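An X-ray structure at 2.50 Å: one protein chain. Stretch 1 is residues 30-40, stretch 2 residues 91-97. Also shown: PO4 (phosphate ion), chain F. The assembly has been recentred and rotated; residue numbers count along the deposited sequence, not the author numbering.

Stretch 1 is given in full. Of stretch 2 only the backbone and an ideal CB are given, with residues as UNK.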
# COMPACT_ATOMS: atom_id res chain seq x y z
N ILE A 30 6.24 -34.53 -12.20
CA ILE A 30 6.93 -35.28 -11.17
C ILE A 30 8.44 -35.16 -11.38
O ILE A 30 8.95 -35.45 -12.46
CB ILE A 30 6.57 -36.78 -11.24
CG1 ILE A 30 5.06 -36.99 -11.03
CG2 ILE A 30 7.36 -37.57 -10.20
CD1 ILE A 30 4.55 -36.53 -9.69
N VAL A 31 9.14 -34.74 -10.34
CA VAL A 31 10.60 -34.71 -10.34
C VAL A 31 11.12 -35.82 -9.41
O VAL A 31 10.55 -36.06 -8.35
CB VAL A 31 11.12 -33.33 -9.89
CG1 VAL A 31 12.58 -33.39 -9.44
CG2 VAL A 31 10.95 -32.33 -11.02
N HIS A 32 12.20 -36.48 -9.83
CA HIS A 32 12.73 -37.63 -9.11
C HIS A 32 14.03 -37.32 -8.41
O HIS A 32 14.92 -36.69 -8.98
CB HIS A 32 12.95 -38.78 -10.08
CG HIS A 32 11.72 -39.18 -10.82
ND1 HIS A 32 11.33 -38.57 -11.99
CD2 HIS A 32 10.77 -40.10 -10.54
CE1 HIS A 32 10.20 -39.11 -12.41
NE2 HIS A 32 9.84 -40.05 -11.55
N ILE A 33 14.12 -37.79 -7.18
CA ILE A 33 15.30 -37.63 -6.35
C ILE A 33 15.86 -39.00 -6.06
O ILE A 33 15.11 -39.93 -5.78
CB ILE A 33 14.93 -36.95 -5.03
CG1 ILE A 33 14.61 -35.48 -5.27
CG2 ILE A 33 16.07 -37.08 -4.02
CD1 ILE A 33 13.87 -34.84 -4.12
N TYR A 34 17.18 -39.13 -6.12
CA TYR A 34 17.85 -40.40 -5.87
C TYR A 34 18.98 -40.24 -4.86
O TYR A 34 19.42 -39.13 -4.59
CB TYR A 34 18.38 -41.00 -7.17
CG TYR A 34 19.40 -40.15 -7.89
CD1 TYR A 34 20.75 -40.26 -7.61
CD2 TYR A 34 19.00 -39.24 -8.87
CE1 TYR A 34 21.69 -39.48 -8.28
CE2 TYR A 34 19.92 -38.46 -9.54
CZ TYR A 34 21.26 -38.58 -9.25
OH TYR A 34 22.18 -37.81 -9.92
N GLY A 35 19.44 -41.36 -4.32
CA GLY A 35 20.53 -41.38 -3.35
C GLY A 35 20.42 -42.55 -2.39
O GLY A 35 19.43 -43.28 -2.40
N ASP A 36 21.44 -42.74 -1.56
CA ASP A 36 21.46 -43.79 -0.55
C ASP A 36 21.38 -43.17 0.84
O ASP A 36 22.09 -42.21 1.12
CB ASP A 36 22.74 -44.63 -0.67
CG ASP A 36 22.90 -45.27 -2.04
OD1 ASP A 36 21.89 -45.67 -2.65
OD2 ASP A 36 24.06 -45.38 -2.51
N GLY A 37 20.49 -43.69 1.68
CA GLY A 37 20.39 -43.26 3.07
C GLY A 37 19.18 -42.41 3.44
O GLY A 37 19.16 -41.78 4.49
N PHE A 38 18.15 -42.40 2.59
CA PHE A 38 16.91 -41.72 2.95
C PHE A 38 16.25 -42.39 4.14
O PHE A 38 16.46 -43.58 4.39
CB PHE A 38 15.95 -41.68 1.76
CG PHE A 38 16.42 -40.80 0.64
CD1 PHE A 38 16.16 -39.44 0.65
CD2 PHE A 38 17.15 -41.34 -0.42
CE1 PHE A 38 16.61 -38.63 -0.38
CE2 PHE A 38 17.59 -40.53 -1.45
CZ PHE A 38 17.32 -39.18 -1.43
N GLN A 39 15.44 -41.62 4.87
CA GLN A 39 14.83 -42.10 6.11
C GLN A 39 13.36 -41.71 6.18
O GLN A 39 12.94 -40.73 5.56
CB GLN A 39 15.56 -41.53 7.32
CG GLN A 39 17.05 -41.87 7.35
CD GLN A 39 17.70 -41.56 8.68
OE1 GLN A 39 17.07 -41.05 9.60
NE2 GLN A 39 18.99 -41.87 8.79
N GLU A 40 12.57 -42.48 6.93
CA GLU A 40 11.17 -42.16 7.17
C GLU A 40 11.10 -40.79 7.82
O GLU A 40 11.79 -40.53 8.81
CB GLU A 40 10.52 -43.17 8.12
CG GLU A 40 10.34 -44.58 7.57
CD GLU A 40 9.95 -45.58 8.65
OE1 GLU A 40 9.11 -45.24 9.51
OE2 GLU A 40 10.47 -46.72 8.63
N UNK A 91 15.82 -24.48 -6.26
CA UNK A 91 16.79 -25.36 -5.63
C UNK A 91 16.05 -26.30 -4.69
O UNK A 91 15.19 -25.86 -3.91
CB UNK A 91 17.86 -24.56 -4.88
N UNK A 92 16.39 -27.58 -4.78
CA UNK A 92 15.69 -28.65 -4.08
C UNK A 92 16.56 -29.18 -2.96
O UNK A 92 17.69 -29.62 -3.19
CB UNK A 92 15.31 -29.78 -5.04
N UNK A 93 16.03 -29.15 -1.73
CA UNK A 93 16.78 -29.54 -0.54
C UNK A 93 16.15 -30.74 0.16
O UNK A 93 14.94 -30.80 0.32
CB UNK A 93 16.87 -28.36 0.43
N UNK A 94 16.99 -31.67 0.60
CA UNK A 94 16.55 -32.72 1.51
C UNK A 94 16.55 -32.15 2.92
O UNK A 94 17.54 -31.57 3.36
CB UNK A 94 17.44 -33.96 1.41
N UNK A 95 15.43 -32.31 3.63
CA UNK A 95 15.27 -31.77 4.98
C UNK A 95 15.07 -32.90 5.98
O UNK A 95 14.02 -33.54 6.00
CB UNK A 95 14.09 -30.80 5.04
N UNK A 96 16.10 -33.16 6.79
CA UNK A 96 16.02 -34.16 7.85
C UNK A 96 16.04 -33.46 9.20
O UNK A 96 17.11 -33.16 9.74
CB UNK A 96 17.17 -35.17 7.74
N UNK A 97 14.85 -33.20 9.75
CA UNK A 97 14.69 -32.47 11.01
C UNK A 97 15.30 -31.06 10.90
O UNK A 97 14.83 -30.24 10.10
CB UNK A 97 15.34 -33.24 12.16
P PO4 F . 6.91 -42.02 -10.85
O1 PO4 F . 7.92 -43.09 -11.19
O2 PO4 F . 7.23 -40.75 -11.61
O3 PO4 F . 5.52 -42.46 -11.25
O4 PO4 F . 6.96 -41.75 -9.36

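Position 91 sits on extended backbone (phi/psi -100/133), and nothing of stretch 1 lies within 5.5 Å of its ideal CB. Stretch 1 therefore sets no preference here. The deposited residue is Glu-91, whose carboxylate oxygens are hydrogen-bonded elsewhere in the structure.

Position 92 is better constrained. Its CA-to-CB bond points toward stretch 1, and the ideal CB lies 5.3 Å from Ile-33 CD1, a gap that leaves room for methyl groups but not for direct contact by CB itself. Val-31 and Ile-33 both direct their side chains this way and offer only hydrocarbon, so Val, Ile, Leu or Met would all be reasonable. The deposited Ile-92 (chi1 -59°, m; chi2 168°, t) reaches both neighbours: its CG2 packs 4.0 Å from Ile-33 CD1, and its CD1 lies 4.2 Å from Val-31 CG1. The two branches thus meet different residues.

At position 93 the strand alternation turns CA-to-CB away from stretch 1, which leaves the choice open. It is Phe-93, with its side chain no nearer than 8.4 Å to stretch 1.

Position 94 again points toward stretch 1. The ideal CB is 5.1 Å from Phe-38 CE1, so the visible partner is an aromatic ring, and an apolar side chain of moderate length, such as Leu, Ile or Met, would close the distance. Leu-94 does so (chi1 -174°, t; chi2 62°, p), placing CD1 3.8 Å from Phe-38 CE1. The methyl lies near the ring plane, so the packing is against the edge of Phe-38 rather than its face.

Position 95 has no stretch 1 atom within 5.5 Å of its ideal CB and gives no basis for prediction; the residue is Asn-95.

Position 96 points toward stretch 1, yet its ideal CB also has nothing within 5.5 Å. Only a long side chain could bridge that space. The Gly-37 carbonyl and the Gln-39 amide offer polar atoms, while Gln-39 CG adds an aliphatic surface; Arg, Lys or Gln would suit. Arg-96 takes the role and has the largest area covered by stretch 1, 71 Å². Its CD approaches Gln-39 OE1 at 3.7 Å, Gln-39 CG lies over one face of the guanidinium, and NH1 comes to 3.5 Å from Gly-37 O. Chi2 at 130° falls between wells.

Position 97 lies just past the strand, with a positive phi (59/-115), a backbone that glycine would tolerate readily. No atom of stretch 1 is near its ideal CB. The deposited Ala-97 adds just a methyl.

Stretch 2 91-97: EIFLNRA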
# COMPACT_ATOMS: atom_id res chain seq x y z
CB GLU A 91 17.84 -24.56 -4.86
CG GLU A 91 18.97 -25.43 -4.34
CD GLU A 91 20.22 -24.65 -3.96
OE1 GLU A 91 20.16 -23.39 -3.89
OE2 GLU A 91 21.26 -25.29 -3.73
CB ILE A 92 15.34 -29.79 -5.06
CG1 ILE A 92 14.47 -29.24 -6.20
CG2 ILE A 92 14.61 -30.92 -4.36
CD1 ILE A 92 14.29 -30.19 -7.35
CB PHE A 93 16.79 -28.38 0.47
CG PHE A 93 17.49 -27.15 -0.01
CD1 PHE A 93 18.86 -27.00 0.18
CD2 PHE A 93 16.79 -26.14 -0.64
CE1 PHE A 93 19.51 -25.86 -0.25
CE2 PHE A 93 17.44 -25.00 -1.08
CZ PHE A 93 18.80 -24.86 -0.89
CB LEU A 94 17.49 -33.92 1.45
CG LEU A 94 17.05 -35.14 2.27
CD1 LEU A 94 15.72 -35.67 1.76
CD2 LEU A 94 18.12 -36.22 2.23
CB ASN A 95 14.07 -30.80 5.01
CG ASN A 95 13.88 -30.13 6.36
OD1 ASN A 95 14.70 -30.27 7.27
ND2 ASN A 95 12.78 -29.39 6.49
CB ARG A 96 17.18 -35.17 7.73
CG ARG A 96 17.23 -36.21 8.85
CD ARG A 96 17.35 -37.63 8.34
NE ARG A 96 18.70 -37.98 7.90
CZ ARG A 96 19.03 -38.49 6.71
NH1 ARG A 96 18.12 -38.73 5.77
NH2 ARG A 96 20.30 -38.76 6.46
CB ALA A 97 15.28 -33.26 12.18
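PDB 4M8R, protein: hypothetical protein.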